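Local coordinates for protein argonaute (Marinitoga piezophila, PDB 5I4A), which cleaves single-stranded DNA targets, using short guide RNAs that carry a 5'-hydroxyl group to find complementary sequences, at residues N7-D12 with T251-N256; A298-S303 with V338-D343; Y571-F576 with N616-Y621. All blocks are in the same frame, centred on the assembly; numbering follows the deposited sequence.

Interaction 1. Residues N7-D12 with T251-N256; sequences NLYKID and TNLNEN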
# COMPACT_ATOMS: atom_id res chain seq x y z
N ASN A 7 1.74 -16.23 -13.02
CA ASN A 7 0.98 -17.16 -12.19
C ASN A 7 -0.52 -17.13 -12.49
O ASN A 7 -1.35 -17.29 -11.59
CB ASN A 7 1.24 -16.86 -10.71
CG ASN A 7 0.70 -15.50 -10.28
OD1 ASN A 7 0.48 -14.62 -11.11
ND2 ASN A 7 0.49 -15.34 -8.98
N LEU A 8 -0.89 -16.94 -13.76
CA LEU A 8 -2.28 -16.87 -14.17
C LEU A 8 -2.72 -18.19 -14.77
O LEU A 8 -1.95 -18.85 -15.49
CB LEU A 8 -2.47 -15.74 -15.19
CG LEU A 8 -2.24 -14.34 -14.62
CD1 LEU A 8 -2.24 -13.29 -15.73
CD2 LEU A 8 -3.31 -14.03 -13.59
N TYR A 9 -3.95 -18.59 -14.47
CA TYR A 9 -4.49 -19.86 -14.92
C TYR A 9 -5.89 -19.64 -15.48
O TYR A 9 -6.75 -19.07 -14.81
CB TYR A 9 -4.51 -20.89 -13.78
CG TYR A 9 -3.12 -21.26 -13.32
CD1 TYR A 9 -2.39 -22.25 -13.97
CD2 TYR A 9 -2.52 -20.60 -12.25
CE1 TYR A 9 -1.12 -22.59 -13.56
CE2 TYR A 9 -1.24 -20.94 -11.84
CZ TYR A 9 -0.55 -21.93 -12.49
OH TYR A 9 0.72 -22.27 -12.09
N LYS A 10 -6.10 -20.11 -16.70
CA LYS A 10 -7.36 -19.86 -17.40
C LYS A 10 -8.48 -20.69 -16.78
O LYS A 10 -8.33 -21.90 -16.56
CB LYS A 10 -7.21 -20.19 -18.88
CG LYS A 10 -8.35 -19.70 -19.75
CD LYS A 10 -8.01 -19.90 -21.23
CE LYS A 10 -9.18 -19.52 -22.12
NZ LYS A 10 -9.55 -18.08 -21.96
N ILE A 11 -9.61 -20.05 -16.52
CA ILE A 11 -10.78 -20.71 -15.96
C ILE A 11 -11.64 -21.22 -17.10
O ILE A 11 -12.06 -20.44 -17.96
CB ILE A 11 -11.57 -19.75 -15.05
CG1 ILE A 11 -10.78 -19.49 -13.76
CG2 ILE A 11 -12.95 -20.32 -14.74
CD1 ILE A 11 -11.12 -18.18 -13.09
N ASP A 12 -11.89 -22.52 -17.12
CA ASP A 12 -12.64 -23.18 -18.19
C ASP A 12 -13.91 -23.79 -17.59
O ASP A 12 -13.96 -24.99 -17.29
CB ASP A 12 -11.79 -24.24 -18.89
CG ASP A 12 -12.53 -24.93 -20.02
OD1 ASP A 12 -12.64 -24.33 -21.11
OD2 ASP A 12 -13.00 -26.07 -19.83
N THR A 251 -9.82 -25.41 -13.81
CA THR A 251 -8.69 -24.95 -14.61
C THR A 251 -7.69 -26.07 -14.80
O THR A 251 -7.67 -27.05 -14.04
CB THR A 251 -8.02 -23.72 -13.97
OG1 THR A 251 -7.11 -23.13 -14.91
CG2 THR A 251 -7.26 -24.13 -12.72
N ASN A 252 -6.84 -25.92 -15.82
CA ASN A 252 -5.75 -26.85 -16.09
C ASN A 252 -4.48 -26.25 -15.50
O ASN A 252 -3.87 -25.36 -16.10
CB ASN A 252 -5.60 -27.11 -17.59
CG ASN A 252 -4.56 -28.18 -17.90
OD1 ASN A 252 -3.77 -28.58 -17.04
ND2 ASN A 252 -4.55 -28.65 -19.15
N LEU A 253 -4.07 -26.76 -14.34
CA LEU A 253 -2.88 -26.26 -13.65
C LEU A 253 -1.59 -26.53 -14.41
O LEU A 253 -0.53 -26.05 -13.99
CB LEU A 253 -2.80 -26.87 -12.26
CG LEU A 253 -3.97 -26.55 -11.34
CD1 LEU A 253 -3.81 -27.27 -10.02
CD2 LEU A 253 -4.08 -25.05 -11.13
N ASN A 254 -1.64 -27.29 -15.50
CA ASN A 254 -0.45 -27.62 -16.29
C ASN A 254 -0.30 -26.75 -17.53
O ASN A 254 0.70 -26.88 -18.24
CB ASN A 254 -0.48 -29.09 -16.69
CG ASN A 254 -0.25 -30.02 -15.52
OD1 ASN A 254 0.76 -29.92 -14.82
ND2 ASN A 254 -1.19 -30.93 -15.28
N GLU A 255 -1.26 -25.87 -17.80
CA GLU A 255 -1.19 -24.95 -18.94
C GLU A 255 -0.88 -23.56 -18.39
O GLU A 255 -1.77 -22.81 -17.99
CB GLU A 255 -2.49 -24.98 -19.74
CG GLU A 255 -2.70 -26.30 -20.46
CD GLU A 255 -3.95 -26.32 -21.32
OE1 GLU A 255 -4.82 -25.44 -21.14
OE2 GLU A 255 -4.06 -27.22 -22.18
N ASN A 256 0.41 -23.23 -18.37
CA ASN A 256 0.86 -21.98 -17.78
C ASN A 256 0.54 -20.80 -18.70
O ASN A 256 0.22 -20.95 -19.88
CB ASN A 256 2.36 -22.03 -17.49
CG ASN A 256 2.70 -23.03 -16.40
OD1 ASN A 256 1.88 -23.34 -15.54
ND2 ASN A 256 3.94 -23.54 -16.43
O HOH W 1 -2.64 -20.40 -17.89
O HOH W 2 -4.39 -22.96 -17.28

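Interaction 2. Residues A298-S303 with V338-D343; sequences AIFFFS and VEFLRD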
# COMPACT_ATOMS: atom_id res chain seq x y z
N ALA A 298 19.25 27.07 8.66
CA ALA A 298 18.84 26.08 9.64
C ALA A 298 19.11 26.56 11.06
O ALA A 298 19.99 27.40 11.29
CB ALA A 298 19.55 24.74 9.40
N ILE A 299 18.33 26.03 12.00
CA ILE A 299 18.58 26.16 13.43
C ILE A 299 18.39 24.79 14.07
O ILE A 299 17.85 23.87 13.46
CB ILE A 299 17.67 27.21 14.11
CG1 ILE A 299 16.19 26.88 13.86
CG2 ILE A 299 18.01 28.62 13.63
CD1 ILE A 299 15.24 27.82 14.57
N PHE A 300 18.84 24.66 15.32
CA PHE A 300 18.89 23.39 16.02
C PHE A 300 17.96 23.39 17.22
O PHE A 300 17.86 24.39 17.95
CB PHE A 300 20.32 23.06 16.49
CG PHE A 300 21.32 22.93 15.37
CD1 PHE A 300 22.01 24.04 14.92
CD2 PHE A 300 21.59 21.70 14.80
CE1 PHE A 300 22.94 23.93 13.90
CE2 PHE A 300 22.51 21.58 13.78
CZ PHE A 300 23.19 22.69 13.33
N PHE A 301 17.29 22.26 17.45
CA PHE A 301 16.46 22.06 18.63
C PHE A 301 16.91 20.78 19.33
O PHE A 301 16.93 19.71 18.72
CB PHE A 301 14.97 21.97 18.27
CG PHE A 301 14.36 23.29 17.89
CD1 PHE A 301 14.39 23.72 16.57
CD2 PHE A 301 13.76 24.09 18.84
CE1 PHE A 301 13.82 24.94 16.22
CE2 PHE A 301 13.19 25.30 18.49
CZ PHE A 301 13.23 25.73 17.18
N PHE A 302 17.25 20.90 20.61
CA PHE A 302 17.68 19.76 21.41
C PHE A 302 16.66 19.51 22.52
O PHE A 302 16.02 20.44 23.01
CB PHE A 302 19.06 19.99 22.01
CG PHE A 302 20.13 20.26 20.99
CD1 PHE A 302 20.37 21.55 20.54
CD2 PHE A 302 20.90 19.23 20.48
CE1 PHE A 302 21.35 21.80 19.61
CE2 PHE A 302 21.88 19.48 19.55
CZ PHE A 302 22.10 20.77 19.11
N SER A 303 16.53 18.24 22.91
CA SER A 303 15.58 17.90 23.95
C SER A 303 16.07 18.29 25.34
O SER A 303 15.26 18.34 26.28
CB SER A 303 15.27 16.40 23.90
OG SER A 303 16.42 15.63 24.19
N VAL A 338 25.37 27.75 3.17
CA VAL A 338 24.79 27.17 4.37
C VAL A 338 24.89 28.21 5.48
O VAL A 338 25.97 28.77 5.71
CB VAL A 338 25.50 25.86 4.76
CG1 VAL A 338 24.83 25.24 5.98
CG2 VAL A 338 25.50 24.89 3.59
N GLU A 339 23.78 28.46 6.15
CA GLU A 339 23.72 29.51 7.16
C GLU A 339 22.92 29.01 8.36
O GLU A 339 21.76 28.64 8.22
CB GLU A 339 23.08 30.78 6.59
CG GLU A 339 22.93 31.91 7.60
CD GLU A 339 22.35 33.16 6.98
OE1 GLU A 339 22.35 34.21 7.65
OE2 GLU A 339 21.90 33.10 5.81
N PHE A 340 23.55 29.02 9.52
CA PHE A 340 22.88 28.69 10.77
C PHE A 340 22.53 30.00 11.47
O PHE A 340 23.41 30.71 11.95
CB PHE A 340 23.75 27.78 11.63
CG PHE A 340 24.02 26.45 11.00
CD1 PHE A 340 23.02 25.50 10.92
CD2 PHE A 340 25.26 26.16 10.46
CE1 PHE A 340 23.26 24.28 10.32
CE2 PHE A 340 25.50 24.94 9.86
CZ PHE A 340 24.50 24.00 9.79
N LEU A 341 21.24 30.32 11.48
CA LEU A 341 20.78 31.57 12.06
C LEU A 341 20.98 31.56 13.57
O LEU A 341 20.72 30.55 14.23
CB LEU A 341 19.31 31.80 11.74
CG LEU A 341 18.84 31.54 10.31
CD1 LEU A 341 17.35 31.79 10.20
CD2 LEU A 341 19.60 32.41 9.32
N ARG A 342 21.43 32.68 14.12
CA ARG A 342 21.64 32.79 15.55
C ARG A 342 20.83 33.94 16.12
O ARG A 342 20.74 35.01 15.52
CB ARG A 342 23.13 32.95 15.89
CG ARG A 342 23.92 33.75 14.88
CD ARG A 342 25.41 33.46 15.00
NE ARG A 342 25.92 33.76 16.34
CZ ARG A 342 26.13 34.99 16.79
NH1 ARG A 342 25.87 36.04 16.02
NH2 ARG A 342 26.61 35.18 18.01
N ASP A 343 20.23 33.69 17.28
CA ASP A 343 19.48 34.71 18.00
C ASP A 343 20.45 35.73 18.59
O ASP A 343 21.34 35.37 19.36
CB ASP A 343 18.65 34.04 19.10
CG ASP A 343 18.14 35.01 20.15
OD1 ASP A 343 17.91 36.19 19.82
OD2 ASP A 343 17.95 34.58 21.30

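Interaction 3. Residues Y571-F576 with N616-Y621; sequences YYPKTF and NYKLPY. With nucleotides of chain B.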
# COMPACT_ATOMS: atom_id res chain seq x y z
N TYR A 571 3.08 -2.98 -13.62
CA TYR A 571 4.49 -2.67 -13.50
C TYR A 571 5.00 -3.15 -12.15
O TYR A 571 4.26 -3.21 -11.16
CB TYR A 571 4.76 -1.17 -13.68
CG TYR A 571 4.36 -0.25 -12.55
CD1 TYR A 571 5.19 -0.08 -11.44
CD2 TYR A 571 3.18 0.48 -12.60
CE1 TYR A 571 4.83 0.77 -10.41
CE2 TYR A 571 2.82 1.33 -11.57
CZ TYR A 571 3.65 1.48 -10.48
OH TYR A 571 3.29 2.32 -9.45
N TYR A 572 6.27 -3.53 -12.13
CA TYR A 572 6.95 -4.00 -10.92
C TYR A 572 8.07 -3.01 -10.62
O TYR A 572 9.14 -3.08 -11.26
CB TYR A 572 7.49 -5.41 -11.10
CG TYR A 572 6.40 -6.45 -11.32
CD1 TYR A 572 5.79 -6.60 -12.56
CD2 TYR A 572 5.98 -7.27 -10.28
CE1 TYR A 572 4.79 -7.53 -12.76
CE2 TYR A 572 4.98 -8.21 -10.47
CZ TYR A 572 4.39 -8.34 -11.72
OH TYR A 572 3.40 -9.27 -11.92
N PRO A 573 7.88 -2.09 -9.69
CA PRO A 573 8.89 -1.05 -9.46
C PRO A 573 10.15 -1.62 -8.83
O PRO A 573 10.13 -2.68 -8.19
CB PRO A 573 8.18 -0.08 -8.51
CG PRO A 573 7.19 -0.93 -7.78
CD PRO A 573 6.73 -1.96 -8.77
N LYS A 574 11.25 -0.90 -9.02
CA LYS A 574 12.52 -1.33 -8.45
C LYS A 574 12.43 -1.35 -6.93
O LYS A 574 11.91 -0.42 -6.31
CB LYS A 574 13.65 -0.41 -8.90
CG LYS A 574 15.02 -0.85 -8.39
CD LYS A 574 16.16 -0.13 -9.10
CE LYS A 574 16.43 1.24 -8.50
NZ LYS A 574 15.31 2.19 -8.74
N THR A 575 12.93 -2.44 -6.34
CA THR A 575 12.83 -2.64 -4.90
C THR A 575 13.93 -3.61 -4.49
O THR A 575 14.23 -4.56 -5.21
CB THR A 575 11.45 -3.19 -4.51
OG1 THR A 575 10.42 -2.34 -5.04
CG2 THR A 575 11.30 -3.24 -3.01
N PHE A 576 14.54 -3.36 -3.33
CA PHE A 576 15.47 -4.30 -2.74
C PHE A 576 14.77 -5.32 -1.84
O PHE A 576 15.45 -6.14 -1.22
CB PHE A 576 16.56 -3.56 -1.94
CG PHE A 576 16.02 -2.63 -0.89
CD1 PHE A 576 15.71 -1.31 -1.20
CD2 PHE A 576 15.84 -3.06 0.41
CE1 PHE A 576 15.22 -0.45 -0.23
CE2 PHE A 576 15.35 -2.21 1.39
CZ PHE A 576 15.04 -0.90 1.06
N ASN A 616 13.38 4.46 -4.12
CA ASN A 616 12.41 5.07 -5.02
C ASN A 616 10.99 4.70 -4.61
O ASN A 616 10.75 3.67 -3.96
CB ASN A 616 12.66 4.66 -6.48
CG ASN A 616 12.76 3.16 -6.66
OD1 ASN A 616 13.86 2.61 -6.77
ND2 ASN A 616 11.62 2.48 -6.68
N TYR A 617 10.05 5.55 -4.99
CA TYR A 617 8.65 5.31 -4.71
C TYR A 617 8.13 4.14 -5.54
O TYR A 617 8.63 3.85 -6.63
CB TYR A 617 7.83 6.57 -5.00
CG TYR A 617 8.15 7.72 -4.08
CD1 TYR A 617 8.25 7.53 -2.71
CD2 TYR A 617 8.35 9.00 -4.57
CE1 TYR A 617 8.55 8.58 -1.85
CE2 TYR A 617 8.65 10.06 -3.72
CZ TYR A 617 8.74 9.84 -2.36
OH TYR A 617 9.03 10.88 -1.52
N LYS A 618 7.10 3.47 -5.01
CA LYS A 618 6.47 2.35 -5.69
C LYS A 618 5.20 2.75 -6.44
O LYS A 618 4.91 2.17 -7.49
CB LYS A 618 6.13 1.25 -4.68
CG LYS A 618 7.36 0.56 -4.12
CD LYS A 618 7.12 0.02 -2.72
CE LYS A 618 8.40 -0.57 -2.15
NZ LYS A 618 8.39 -0.62 -0.66
N LEU A 619 4.47 3.72 -5.93
CA LEU A 619 3.24 4.21 -6.54
C LEU A 619 3.49 5.55 -7.22
O LEU A 619 4.46 6.25 -6.89
CB LEU A 619 2.15 4.37 -5.47
CG LEU A 619 1.77 3.07 -4.76
CD1 LEU A 619 0.86 3.33 -3.57
CD2 LEU A 619 1.12 2.11 -5.75
N PRO A 620 2.65 5.94 -8.18
CA PRO A 620 2.78 7.28 -8.76
C PRO A 620 2.69 8.33 -7.67
O PRO A 620 1.91 8.21 -6.73
CB PRO A 620 1.59 7.36 -9.73
CG PRO A 620 0.65 6.28 -9.30
CD PRO A 620 1.52 5.20 -8.76
N TYR A 621 3.53 9.36 -7.80
CA TYR A 621 3.69 10.35 -6.74
C TYR A 621 2.37 10.95 -6.25
O TYR A 621 2.19 11.03 -5.02
CB TYR A 621 4.66 11.44 -7.22
CG TYR A 621 5.19 12.35 -6.13
CD1 TYR A 621 5.60 11.83 -4.90
CD2 TYR A 621 5.31 13.71 -6.34
CE1 TYR A 621 6.10 12.66 -3.91
CE2 TYR A 621 5.81 14.55 -5.36
CZ TYR A 621 6.20 14.02 -4.15
OH TYR A 621 6.69 14.86 -3.17
P A B 4 10.65 6.21 2.58
OP1 A B 4 9.85 6.40 1.34
OP2 A B 4 10.18 6.79 3.86
O5' A B 4 10.88 4.64 2.78
C5' A B 4 11.45 3.86 1.74
C4' A B 4 11.92 2.52 2.25
O4' A B 4 12.98 2.69 3.22
C3' A B 4 10.89 1.69 2.99
O3' A B 4 9.97 1.03 2.13
C2' A B 4 11.76 0.74 3.79
O2' A B 4 12.25 -0.31 2.98
C1' A B 4 12.93 1.65 4.17
N9 A B 4 12.76 2.22 5.51
C8 A B 4 12.28 3.46 5.85
N7 A B 4 12.26 3.68 7.15
C5 A B 4 12.75 2.50 7.70
C6 A B 4 12.97 2.09 9.02
N6 A B 4 12.71 2.87 10.08
N1 A B 4 13.47 0.86 9.23
C2 A B 4 13.73 0.08 8.17
N3 A B 4 13.56 0.35 6.87
C4 A B 4 13.06 1.59 6.70
P C B 5 8.46 0.76 2.60
OP1 C B 5 7.73 0.14 1.46
OP2 C B 5 7.94 2.00 3.22
O5' C B 5 8.60 -0.34 3.75
C5' C B 5 9.22 -1.60 3.50
C4' C B 5 9.63 -2.27 4.78
O4' C B 5 10.45 -1.37 5.56
C3' C B 5 8.50 -2.67 5.71
O3' C B 5 7.99 -3.95 5.38
C2' C B 5 9.13 -2.62 7.10
O2' C B 5 9.73 -3.87 7.42
C1' C B 5 10.23 -1.57 6.94
N1 C B 5 9.93 -0.27 7.57
C2 C B 5 10.10 -0.12 8.95
O2 C B 5 10.46 -1.09 9.62
N3 C B 5 9.84 1.09 9.52
C4 C B 5 9.45 2.12 8.77
N4 C B 5 9.21 3.28 9.38
C5 C B 5 9.28 2.00 7.36
C6 C B 5 9.54 0.80 6.81

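Interaction 1. Residues N7-D12 with T251-N256
The ring of Tyr9 is laid against the turn formed by Asn252 to Glu255. Its CG is anti to the carbonyl carbon (chi1 -65°), and one long side of the ring, CD1 and CE1, does the touching. Leu253 places its CD2 over one face of the ring, 4.3 Å from Tyr9 CD1. The carbonyl oxygen of Asn252 lies at the ring edge. Tyr9 CE1 comes within 3.5 Å of Leu253 O. Asn256 runs alongside Tyr9 in the same direction, its amide plane turned 74° from the ring. The phenol oxygen bonds to Tyr5 OH. Near Tyr9 CB, Thr251 OG1, anti to its own backbone N, donates a very short 2.4 Å hydrogen bond to Lys10 O. The hydroxyl stands above the carbonyl plane. A water links Leu8 O to Glu255 O, and a second, bonded to Asn252 O and Glu255 O, accepts weakly from Lys10 N. The type I turn is closed by Glu255 N bonded to Asn252 O. Asn252 OD1 also accepts from Asn254 N, an Asx turn. The contact joins the N-terminal domain to linker L2. Strand 8-10 pairs antiparallel with strand 143-156, whose Ile148 touches Tyr9 and Leu253, and Ile240 of helix 240-243 packs on both.

Interaction 2. Residues A298-S303 with V338-D343
Strands 298-302 and 338-340 run parallel in the chain sense, with their short axes 43° apart, and are joined by one bridge between Ala298 and Phe340. They belong to the parallel sheet of the Mid domain, and the chain between them is largely helical, so the connection is a beta-alpha-beta crossover. Two backbone hydrogen bonds hold the bridge. Ala298 N donates to Glu339 O at 3.0 Å, and Leu341 N donates to Ala298 O at 3.2 Å. Both donors lie in the plane of the carbonyl they reach. Both bonds are bent at the hydrogen.

Ala298 and Phe340 put their side chains on the same face of the sheet. The small methyl of Ala298 meets the CD1-CE1 side of the Phe340 ring, with CB 3.8 Å from CE1. Phe300 reaches that ring from further along its strand. Phe300 and Phe340 both have CG anti to the carbonyl carbon, and their side chains cross obliquely. The planes are 30° apart and the centroids 5.0 Å apart, so the rings are slid past each other and barely overlap. The contact is made by CE1 and CZ of Phe300 against CD1 and CE1 of Phe340. Phe319 meets both rings and extends this aromatic cluster. Tyr327 of helix 325-333 also touches Phe340.

Ile299 and Leu341 form a separate apolar contact. Ile299 holds CG1 in the crowded position between the backbone N and the carbonyl carbon (chi1 56°), with CG2 beside the backbone N. This branch meets Leu341 CB at 3.9 Å. Leu341 O is buried here and has no polar partner in the model; its close neighbour is Ile299 CG2, 3.4 Å away.

Interaction 3. Residues Y571-F576 with N616-Y621
Three hydrogen bonds cross between two PIWI-domain loops. Tyr571 OH donates to Lys618 O at 2.5 Å, in the carbonyl plane and on a lone pair. The ring meets that oxygen edge-on. Asn616 and Lys574 grip each other twice. Asn616 ND2 donates to a lone pair of Lys574 O at 2.9 Å. Lys574 NZ donates to Asn616 OD1 in a very short bond of 2.5 Å, from above the carbonyl plane. The lysine chain bends at chi3 (82°) and chi4 to bring NZ there. Two more bonds fix the loops internally. Thr575 OG1 also donates to Lys574 O, and Asn616 ND2 to Tyr617 O. Apolar packing adds to them. Pro573 CG touches Lys618 CB at 3.9 Å, the two side chains crossing at about a right angle. Lys618 then extends past Thr575 toward the guide RNA backbone between A4 and C5 of chain B. Phe576 CZ approaches A4 O2' of chain B at 3.4 Å. Residues 571-576 lead from strand 568-571 toward strand 582-589. Residues 616-621 lie after helix 595-605 and lead into helix 621-631, whose N-cap is Pro620. Tyr571 packs on Val582 and Val584 of strand 582-589, and Leu619 sits beside Asn627, an inferred manganese ligand.

Overall arrangement
The three contacts come in series along the chain and do not touch one another. Interaction 1 ties the N-terminal domain to linker L2 within the PAZ lobe. Interactions 2 and 3 belong to the PIWI lobe, one in the Mid-domain sheet and one in the PIWI domain. Interactions 1 and 2 lie on opposite sides of the chain's centre, with centres about 63 Å apart. Interaction 3 is the most central. Its centre is about 29 Å from that of interaction 1 and about 35 Å from that of interaction 2. Each contact involves a different sheet. Only interaction 3 meets the guide RNA and neighbours the proposed metal site; the other two are away from the annotated sites.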